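Long-range contacts in early 35 kDa protein (Autographa californica nucleopolyhedrovirus, PDB 1P35), which blocks host cell apoptosis during infection by inhibiting caspases, and also suppresses the host's antiviral RNA interference response: residues 77-82 with 259-265; 189-195 with 281-287; 219-223 with 245-249. The contacts are given in a common frame with arbitrary orientation. Residues are numbered along the deposited sequence.

Interaction 1 (77-82 with 259-265)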
loop_
_atom_site.group_PDB
_atom_site.type_symbol
_atom_site.label_atom_id
_atom_site.label_comp_id
_atom_site.label_asym_id
_atom_site.label_seq_id
_atom_site.Cartn_x
_atom_site.Cartn_y
_atom_site.Cartn_z
ATOM N N LEU A 77 9.413 -20.331 1.248
ATOM C CA LEU A 77 10.128 -21.339 1.990
ATOM C C LEU A 77 9.243 -21.863 3.101
ATOM O O LEU A 77 9.447 -22.967 3.606
ATOM C CB LEU A 77 11.415 -20.745 2.588
ATOM C CG LEU A 77 12.472 -20.161 1.667
ATOM C CD1 LEU A 77 13.631 -19.698 2.528
ATOM C CD2 LEU A 77 12.930 -21.183 0.632
ATOM N N GLU A 78 8.248 -21.057 3.456
ATOM C CA GLU A 78 7.338 -21.347 4.543
ATOM C C GLU A 78 6.104 -22.182 4.245
ATOM O O GLU A 78 5.721 -22.358 3.101
ATOM C CB GLU A 78 6.929 -20.025 5.201
ATOM C CG GLU A 78 8.181 -19.264 5.711
ATOM C CD GLU A 78 7.874 -17.925 6.361
ATOM O OE1 GLU A 78 6.698 -17.475 6.275
ATOM O OE2 GLU A 78 8.825 -17.331 6.930
ATOM N N ARG A 79 5.539 -22.728 5.318
ATOM C CA ARG A 79 4.339 -23.545 5.298
ATOM C C ARG A 79 3.609 -23.063 6.551
ATOM O O ARG A 79 3.862 -23.501 7.700
ATOM C CB ARG A 79 4.694 -25.048 5.363
ATOM C CG ARG A 79 5.365 -25.669 4.060
ATOM C CD ARG A 79 5.451 -27.217 4.126
ATOM N NE ARG A 79 6.124 -27.676 5.358
ATOM C CZ ARG A 79 7.382 -28.102 5.430
ATOM N NH1 ARG A 79 8.138 -28.147 4.344
ATOM N NH2 ARG A 79 7.886 -28.475 6.599
ATOM N N ASP A 80 2.744 -22.084 6.333
ATOM C CA ASP A 80 1.989 -21.502 7.425
ATOM C C ASP A 80 0.554 -21.877 7.170
ATOM O O ASP A 80 -0.079 -21.312 6.285
ATOM C CB ASP A 80 2.113 -19.992 7.395
ATOM C CG ASP A 80 1.501 -19.346 8.600
ATOM O OD1 ASP A 80 0.466 -19.837 9.049
ATOM O OD2 ASP A 80 2.053 -18.328 9.082
ATOM N N TYR A 81 0.044 -22.813 7.959
ATOM C CA TYR A 81 -1.318 -23.297 7.799
ATOM C C TYR A 81 -2.337 -22.571 8.684
ATOM O O TYR A 81 -3.260 -23.199 9.202
ATOM C CB TYR A 81 -1.382 -24.795 8.101
ATOM C CG TYR A 81 -0.426 -25.688 7.329
ATOM C CD1 TYR A 81 -0.691 -26.031 6.003
ATOM C CD2 TYR A 81 0.766 -26.169 7.916
ATOM C CE1 TYR A 81 0.186 -26.815 5.268
ATOM C CE2 TYR A 81 1.644 -26.952 7.189
ATOM C CZ TYR A 81 1.342 -27.269 5.855
ATOM O OH TYR A 81 2.190 -28.034 5.104
ATOM N N SER A 82 -2.184 -21.263 8.863
ATOM C CA SER A 82 -3.125 -20.505 9.684
ATOM C C SER A 82 -3.610 -19.234 8.978
ATOM O O SER A 82 -2.789 -18.427 8.495
ATOM C CB SER A 82 -2.449 -20.106 10.986
ATOM O OG SER A 82 -1.296 -19.329 10.700
ATOM N N TYR A 259 0.114 -31.830 9.978
ATOM C CA TYR A 259 0.568 -30.610 9.303
ATOM C C TYR A 259 2.017 -30.285 9.720
ATOM O O TYR A 259 2.311 -30.160 10.922
ATOM C CB TYR A 259 -0.308 -29.436 9.719
ATOM C CG TYR A 259 -1.722 -29.463 9.214
ATOM C CD1 TYR A 259 -2.015 -29.127 7.888
ATOM C CD2 TYR A 259 -2.783 -29.764 10.071
ATOM C CE1 TYR A 259 -3.345 -29.076 7.423
ATOM C CE2 TYR A 259 -4.118 -29.720 9.622
ATOM C CZ TYR A 259 -4.393 -29.369 8.298
ATOM O OH TYR A 259 -5.704 -29.267 7.860
ATOM N N ASN A 260 2.918 -30.147 8.749
ATOM C CA ASN A 260 4.306 -29.811 9.062
ATOM C C ASN A 260 4.575 -28.323 8.831
ATOM O O ASN A 260 4.919 -27.875 7.731
ATOM C CB ASN A 260 5.264 -30.669 8.238
ATOM C CG ASN A 260 5.014 -32.157 8.446
ATOM O OD1 ASN A 260 5.165 -32.682 9.562
ATOM N ND2 ASN A 260 4.603 -32.838 7.383
ATOM N N TRP A 261 4.421 -27.553 9.893
ATOM C CA TRP A 261 4.633 -26.131 9.789
ATOM C C TRP A 261 6.106 -25.767 9.573
ATOM O O TRP A 261 7.019 -26.432 10.064
ATOM C CB TRP A 261 4.122 -25.453 11.041
ATOM C CG TRP A 261 2.659 -25.597 11.328
ATOM C CD1 TRP A 261 1.991 -26.746 11.693
ATOM C CD2 TRP A 261 1.714 -24.527 11.473
ATOM N NE1 TRP A 261 0.708 -26.447 12.070
ATOM C CE2 TRP A 261 0.506 -25.098 11.950
ATOM C CE3 TRP A 261 1.772 -23.137 11.255
ATOM C CZ2 TRP A 261 -0.633 -24.331 12.217
ATOM C CZ3 TRP A 261 0.619 -22.362 11.528
ATOM C CH2 TRP A 261 -0.561 -22.974 12.009
ATOM N N LYS A 262 6.335 -24.733 8.781
ATOM C CA LYS A 262 7.672 -24.245 8.574
ATOM C C LYS A 262 7.508 -22.738 8.487
ATOM O O LYS A 262 7.069 -22.197 7.455
ATOM C CB LYS A 262 8.287 -24.848 7.309
ATOM C CG LYS A 262 9.777 -24.475 7.128
ATOM C CD LYS A 262 10.356 -25.130 5.856
ATOM C CE LYS A 262 11.785 -24.800 5.636
ATOM N NZ LYS A 262 12.283 -25.425 4.360
ATOM N N ILE A 263 7.829 -22.065 9.595
ATOM C CA ILE A 263 7.719 -20.608 9.686
ATOM C C ILE A 263 8.995 -19.896 10.159
ATOM O O ILE A 263 10.008 -20.537 10.452
ATOM C CB ILE A 263 6.519 -20.187 10.609
ATOM C CG1 ILE A 263 6.652 -20.813 11.982
ATOM C CG2 ILE A 263 5.218 -20.660 9.973
ATOM C CD1 ILE A 263 5.634 -20.286 13.006
ATOM N N PHE A 264 8.894 -18.566 10.263
ATOM C CA PHE A 264 9.985 -17.643 10.649
ATOM C C PHE A 264 11.283 -17.950 9.993
ATOM O O PHE A 264 12.302 -18.085 10.670
ATOM C CB PHE A 264 10.223 -17.608 12.144
ATOM C CG PHE A 264 8.991 -17.503 12.960
ATOM C CD1 PHE A 264 7.927 -16.712 12.553
ATOM C CD2 PHE A 264 8.939 -18.091 14.210
ATOM C CE1 PHE A 264 6.846 -16.505 13.386
ATOM C CE2 PHE A 264 7.866 -17.891 15.049
ATOM C CZ PHE A 264 6.811 -17.091 14.641
ATOM N N CYS A 265 11.257 -18.124 8.677
ATOM C CA CYS A 265 12.484 -18.361 7.964
ATOM C C CYS A 265 13.253 -17.045 7.805
ATOM O O CYS A 265 12.735 -16.048 7.242
ATOM C CB CYS A 265 12.213 -18.959 6.563
ATOM S SG CYS A 265 11.343 -20.567 6.607
HETATM O O HOH W 1 6.694 -16.804 9.152
HETATM O O HOH W 2 10.019 -15.186 7.245
HETATM O O HOH W 3 11.197 -28.416 4.307
#
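Residues 77-82 follow helix 62-74 and lie near the start of the long loop that carries the caspase-reactive site of P35. They lie against residues 259-265, the first part of strand 259-271, whose other edge is held by strand 238-249. The Tyr259 ring packs obliquely on Tyr81, with Tyr81 CG 3.8 Å from Tyr259 CD1. Asn260 contributes its backbone carbonyl: Arg79 NE donates to Asn260 O at 2.7 Å. The edge of the Tyr81 ring meets the face of the five-membered ring of Trp261 in a T-shaped pair, and Tyr81 CB makes a CH-pi contact over the six-membered ring. Lys262 forms the one beta bridge, an antiparallel hydrogen-bonded pair with Arg79. Arg79 N to Lys262 O is 2.7 Å and Lys262 N to Arg79 O is 3.0 Å. The extended Lys262 side chain runs past Leu77 O to Tyr242. Water 1 links Phe264 N to Glu78 OE1, the latter weakly. Cys265 N donates to Glu78 OE2 at 3.1 Å, and Cys265 SG touches Leu77 CB at 4.0 Å. Backbone hydrogen bonds, charged side chains bonded to backbone atoms, and an aromatic cluster thus hold the reactive-site loop to a sheet strand, with one beta pair.

Interaction 2 (189-195 with 281-287). With EDO (1,2-ethanediol), chain F.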
loop_
_atom_site.group_PDB
_atom_site.type_symbol
_atom_site.label_atom_id
_atom_site.label_comp_id
_atom_site.label_asym_id
_atom_site.label_seq_id
_atom_site.Cartn_x
_atom_site.Cartn_y
_atom_site.Cartn_z
ATOM N N GLY A 189 26.668 -7.931 24.567
ATOM C CA GLY A 189 27.305 -8.714 23.492
ATOM C C GLY A 189 26.306 -9.494 22.625
ATOM O O GLY A 189 26.698 -10.270 21.777
ATOM N N LEU A 190 25.006 -9.316 22.875
ATOM C CA LEU A 190 23.960 -9.948 22.077
ATOM C C LEU A 190 23.211 -8.830 21.347
ATOM O O LEU A 190 22.835 -7.805 21.951
ATOM C CB LEU A 190 22.964 -10.676 22.955
ATOM C CG LEU A 190 23.387 -11.956 23.635
ATOM C CD1 LEU A 190 22.156 -12.482 24.390
ATOM C CD2 LEU A 190 23.883 -12.973 22.565
ATOM N N TYR A 191 22.949 -9.051 20.071
ATOM C CA TYR A 191 22.316 -8.010 19.247
ATOM C C TYR A 191 21.028 -8.502 18.648
ATOM O O TYR A 191 20.903 -9.693 18.319
ATOM C CB TYR A 191 23.323 -7.584 18.152
ATOM C CG TYR A 191 24.634 -7.105 18.746
ATOM C CD1 TYR A 191 25.625 -8.026 19.168
ATOM C CD2 TYR A 191 24.833 -5.739 19.017
ATOM C CE1 TYR A 191 26.760 -7.606 19.843
ATOM C CE2 TYR A 191 25.964 -5.294 19.700
ATOM C CZ TYR A 191 26.922 -6.225 20.117
ATOM O OH TYR A 191 27.992 -5.767 20.852
ATOM N N GLU A 192 20.048 -7.602 18.557
ATOM C CA GLU A 192 18.722 -7.957 18.004
ATOM C C GLU A 192 18.671 -7.405 16.616
ATOM O O GLU A 192 19.088 -6.272 16.411
ATOM C CB GLU A 192 17.577 -7.301 18.797
ATOM C CG GLU A 192 17.390 -7.750 20.234
ATOM C CD GLU A 192 16.257 -7.016 20.941
ATOM O OE1 GLU A 192 15.075 -7.365 20.735
ATOM O OE2 GLU A 192 16.551 -6.070 21.692
ATOM N N TYR A 193 18.196 -8.196 15.660
ATOM C CA TYR A 193 18.066 -7.709 14.284
ATOM C C TYR A 193 16.622 -7.710 13.791
ATOM O O TYR A 193 15.829 -8.519 14.195
ATOM C CB TYR A 193 18.843 -8.552 13.322
ATOM C CG TYR A 193 20.324 -8.498 13.441
ATOM C CD1 TYR A 193 21.008 -9.238 14.429
ATOM C CD2 TYR A 193 21.074 -7.790 12.486
ATOM C CE1 TYR A 193 22.411 -9.284 14.446
ATOM C CE2 TYR A 193 22.454 -7.830 12.488
ATOM C CZ TYR A 193 23.131 -8.573 13.449
ATOM O OH TYR A 193 24.511 -8.609 13.354
ATOM N N ASP A 194 16.291 -6.746 12.931
ATOM C CA ASP A 194 14.970 -6.654 12.332
ATOM C C ASP A 194 15.190 -5.803 11.090
ATOM O O ASP A 194 15.011 -4.572 11.105
ATOM C CB ASP A 194 13.920 -6.003 13.251
ATOM C CG ASP A 194 12.533 -6.030 12.610
ATOM O OD1 ASP A 194 12.341 -6.894 11.700
ATOM O OD2 ASP A 194 11.656 -5.237 12.995
ATOM N N VAL A 195 15.565 -6.491 10.011
ATOM C CA VAL A 195 15.925 -5.826 8.779
ATOM C C VAL A 195 15.744 -6.784 7.582
ATOM O O VAL A 195 15.827 -8.016 7.739
ATOM C CB VAL A 195 17.440 -5.382 8.908
ATOM C CG1 VAL A 195 18.383 -6.675 9.167
ATOM C CG2 VAL A 195 17.889 -4.635 7.705
ATOM N N LEU A 281 16.307 -10.735 8.291
ATOM C CA LEU A 281 16.755 -11.000 9.624
ATOM C C LEU A 281 15.706 -10.299 10.510
ATOM O O LEU A 281 15.976 -9.282 11.167
ATOM C CB LEU A 281 18.148 -10.391 9.817
ATOM C CG LEU A 281 19.241 -10.947 8.891
ATOM C CD1 LEU A 281 20.458 -10.016 9.010
ATOM C CD2 LEU A 281 19.607 -12.430 9.268
ATOM N N HIS A 282 14.526 -10.903 10.555
ATOM C CA HIS A 282 13.377 -10.352 11.256
ATOM C C HIS A 282 13.153 -10.845 12.646
ATOM O O HIS A 282 12.690 -11.966 12.835
ATOM C CB HIS A 282 12.118 -10.598 10.424
ATOM C CG HIS A 282 10.847 -10.160 11.094
ATOM N ND1 HIS A 282 10.651 -8.873 11.551
ATOM C CD2 HIS A 282 9.663 -10.802 11.256
ATOM C CE1 HIS A 282 9.402 -8.743 11.971
ATOM N NE2 HIS A 282 8.780 -9.899 11.804
ATOM N N ASN A 283 13.429 -9.965 13.611
ATOM C CA ASN A 283 13.286 -10.331 14.997
ATOM C C ASN A 283 14.182 -11.518 15.423
ATOM O O ASN A 283 13.773 -12.394 16.176
ATOM C CB ASN A 283 11.822 -10.641 15.300
ATOM C CG ASN A 283 10.943 -9.367 15.432
ATOM O OD1 ASN A 283 9.697 -9.463 15.520
ATOM N ND2 ASN A 283 11.572 -8.198 15.482
ATOM N N VAL A 284 15.410 -11.549 14.949
ATOM C CA VAL A 284 16.276 -12.654 15.328
ATOM C C VAL A 284 17.351 -12.030 16.159
ATOM O O VAL A 284 17.558 -10.815 16.061
ATOM C CB VAL A 284 16.897 -13.341 14.100
ATOM C CG1 VAL A 284 15.800 -13.890 13.238
ATOM C CG2 VAL A 284 17.749 -12.306 13.270
ATOM N N THR A 285 18.003 -12.829 17.006
ATOM C CA THR A 285 19.091 -12.299 17.828
ATOM C C THR A 285 20.386 -13.070 17.496
ATOM O O THR A 285 20.343 -14.214 17.038
ATOM C CB THR A 285 18.801 -12.463 19.315
ATOM O OG1 THR A 285 18.746 -13.858 19.599
ATOM C CG2 THR A 285 17.454 -11.783 19.705
ATOM N N SER A 286 21.523 -12.446 17.738
ATOM C CA SER A 286 22.812 -13.067 17.440
ATOM C C SER A 286 23.914 -12.365 18.166
ATOM O O SER A 286 23.758 -11.232 18.579
ATOM C CB SER A 286 23.115 -12.973 15.948
ATOM O OG SER A 286 24.395 -13.412 15.647
ATOM N N ALA A 287 25.029 -13.072 18.309
ATOM C CA ALA A 287 26.230 -12.588 18.952
ATOM C C ALA A 287 27.125 -11.960 17.866
ATOM O O ALA A 287 28.014 -11.212 18.178
ATOM C CB ALA A 287 26.967 -13.758 19.634
HETATM C C1 EDO F . 24.549 -16.457 20.278
HETATM O O1 EDO F . 23.893 -17.484 21.066
HETATM C C2 EDO F . 24.720 -16.963 18.871
HETATM O O2 EDO F . 24.931 -15.867 17.996
#
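The tyrosines Tyr191 and Tyr193 both take the m rotamer and lie on one face of this antiparallel pairing, together with Val195, Leu281, Val284 and Ser286. Tyr193 CB packs against both Leu281 CB at 4.0 Å and Val284 CG2 at 3.9 Å, and its hydroxyl reaches on to Leu288 O. Val195, in the p rotamer, sets CG1 3.8 Å from Leu281 CB. The ladder belongs to the large mixed sheet and is interrupted by two bulges. Asp194 and Val195 both face Leu281, a classic beta bulge; Asn283 and Val284 both face Tyr193, a G1 bulge in which Asn283 has positive phi as the chain turns a corner. Asp194 and His282, both t, lie on the other face. Their ends meet: His282 ND1 donates to Asp194 OD1 at 2.6 Å, while Asp194 OD2 accepts from Gln12 N. Farther along that face, Glu192 CG lies 4.1 Å from Thr285 CG2, a methyl placed by the p rotamer. At the end of the ladder, Ala287 N donates to O2 of the 1,2-ethanediol at 2.8 Å.

Interaction 3 (219-223 with 245-249)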
loop_
_atom_site.group_PDB
_atom_site.type_symbol
_atom_site.label_atom_id
_atom_site.label_comp_id
_atom_site.label_asym_id
_atom_site.label_seq_id
_atom_site.Cartn_x
_atom_site.Cartn_y
_atom_site.Cartn_z
ATOM N N PRO A 219 12.783 -16.591 16.765
ATOM C CA PRO A 219 11.674 -16.344 17.704
ATOM C C PRO A 219 11.036 -17.704 17.985
ATOM O O PRO A 219 11.033 -18.564 17.087
ATOM C CB PRO A 219 10.691 -15.491 16.866
ATOM C CG PRO A 219 11.591 -14.818 15.900
ATOM C CD PRO A 219 12.448 -15.985 15.465
ATOM N N SER A 220 10.501 -17.909 19.190
ATOM C CA SER A 220 9.821 -19.177 19.549
ATOM C C SER A 220 8.312 -19.091 19.309
ATOM O O SER A 220 7.711 -18.035 19.507
ATOM C CB SER A 220 10.027 -19.528 21.023
ATOM O OG SER A 220 9.114 -20.550 21.432
ATOM N N SER A 221 7.698 -20.194 18.877
ATOM C CA SER A 221 6.249 -20.210 18.624
ATOM C C SER A 221 5.594 -20.742 19.876
ATOM O O SER A 221 4.375 -20.862 19.948
ATOM C CB SER A 221 5.870 -21.140 17.469
ATOM O OG SER A 221 5.964 -22.502 17.875
ATOM N N PHE A 222 6.428 -21.088 20.849
ATOM C CA PHE A 222 5.978 -21.606 22.136
ATOM C C PHE A 222 5.186 -22.926 22.117
ATOM O O PHE A 222 4.558 -23.292 23.116
ATOM C CB PHE A 222 5.213 -20.497 22.875
ATOM C CG PHE A 222 6.057 -19.277 23.145
ATOM C CD1 PHE A 222 7.292 -19.402 23.804
ATOM C CD2 PHE A 222 5.659 -18.014 22.697
ATOM C CE1 PHE A 222 8.124 -18.290 24.010
ATOM C CE2 PHE A 222 6.485 -16.891 22.898
ATOM C CZ PHE A 222 7.720 -17.031 23.555
ATOM N N LYS A 223 5.214 -23.630 20.981
ATOM C CA LYS A 223 4.554 -24.926 20.868
ATOM C C LYS A 223 5.514 -25.879 21.563
ATOM O O LYS A 223 6.714 -25.620 21.646
ATOM C CB LYS A 223 4.363 -25.334 19.396
ATOM C CG LYS A 223 3.217 -24.616 18.648
ATOM C CD LYS A 223 1.849 -25.250 18.944
ATOM C CE LYS A 223 1.793 -26.705 18.434
ATOM N NZ LYS A 223 0.537 -27.427 18.806
ATOM N N LEU A 245 11.613 -22.279 11.791
ATOM C CA LEU A 245 11.044 -22.807 13.002
ATOM C C LEU A 245 10.053 -23.819 12.483
ATOM O O LEU A 245 9.220 -23.492 11.607
ATOM C CB LEU A 245 10.304 -21.732 13.778
ATOM C CG LEU A 245 9.673 -22.278 15.061
ATOM C CD1 LEU A 245 10.767 -22.638 16.118
ATOM C CD2 LEU A 245 8.774 -21.231 15.623
ATOM N N GLU A 246 10.127 -25.032 13.022
ATOM C CA GLU A 246 9.250 -26.098 12.567
ATOM C C GLU A 246 8.634 -26.892 13.696
ATOM O O GLU A 246 9.207 -27.047 14.753
ATOM C CB GLU A 246 10.020 -27.048 11.644
ATOM C CG GLU A 246 10.647 -26.350 10.482
ATOM C CD GLU A 246 11.098 -27.311 9.422
ATOM O OE1 GLU A 246 10.591 -28.418 9.443
ATOM O OE2 GLU A 246 11.925 -26.957 8.562
ATOM N N PHE A 247 7.426 -27.365 13.464
ATOM C CA PHE A 247 6.747 -28.152 14.443
ATOM C C PHE A 247 5.588 -28.857 13.777
ATOM O O PHE A 247 5.362 -28.681 12.576
ATOM C CB PHE A 247 6.270 -27.311 15.625
ATOM C CG PHE A 247 5.409 -26.176 15.243
ATOM C CD1 PHE A 247 4.042 -26.357 15.101
ATOM C CD2 PHE A 247 5.963 -24.925 14.969
ATOM C CE1 PHE A 247 3.228 -25.304 14.681
ATOM C CE2 PHE A 247 5.160 -23.882 14.557
ATOM C CZ PHE A 247 3.773 -24.081 14.410
ATOM N N THR A 248 4.876 -29.667 14.564
ATOM C CA THR A 248 3.743 -30.441 14.076
ATOM C C THR A 248 2.421 -30.294 14.863
ATOM O O THR A 248 2.420 -30.066 16.067
ATOM C CB THR A 248 4.139 -31.937 14.009
ATOM O OG1 THR A 248 5.043 -32.156 12.906
ATOM C CG2 THR A 248 2.923 -32.795 13.835
ATOM N N THR A 249 1.300 -30.376 14.145
ATOM C CA THR A 249 -0.047 -30.333 14.750
ATOM C C THR A 249 -0.940 -31.345 14.013
ATOM O O THR A 249 -0.826 -31.504 12.794
ATOM C CB THR A 249 -0.721 -28.938 14.670
ATOM O OG1 THR A 249 -0.855 -28.554 13.301
ATOM C CG2 THR A 249 0.080 -27.912 15.453
#
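This is a small side-chain contact without hydrogen bonds, in which the loop 219-223 lies over the end of strand 238-249. The two backbones run in roughly the same direction, 18° apart, but their nearest CA atoms, Lys223 and Phe247, are 7.5 Å from each other. Side chains therefore bridge the gap. The loop is shaped by an ST turn: Phe222 N donates to Ser220 OG at 2.8 Å. The same hydroxyl is hydrogen-bonded to Glu226. Ser221 and Lys223 point toward the strand, whereas Ser220 and Phe222 point away. Ser221 CB rests on Leu245 CD2 at 3.4 Å, and Pro219 O lies 3.8 Å from the same methyl. Ser221 OG comes within 3.7 Å of Phe247 CE2 and is also bonded to Glu226. Lys223 bends through three m torsions and sets its CG over the face of the Phe247 ring, a CH-pi contact 4.1 Å from the ring centroid. The chain then runs past the ring, and Lys223 NZ lies 3.4 Å from Thr249 CG2. The loop runs from helix 206-215 to strand 227-234. The strand it covers pairs with both 227-234 and 259-271, and Phe247 stacks on Trp261 of the latter.

How the interactions relate
From the N terminus, 77-82 comes first, just after helix 62-74. Next come 189-195 and then 219-223. Strand 238-249 returns to 219-223 and closes interaction 3, the shortest loop. Strand 259-271 follows and closes interaction 1. Residues 281-287 then close interaction 2. Interaction 3 lies within the spans of both others, while interactions 1 and 2 cross. Interactions 1 and 3 touch through the pairing of strands 238-249 and 259-271. Interaction 2 is about 21 Å from interaction 1, centre to centre, and meets interaction 3 where Asn283 packs on Pro219. Interaction 1 joins the large mixed sheet to the reactive-site loop, interaction 3 joins it to the loop after helix 206-215, and interaction 2 pairs strands within it.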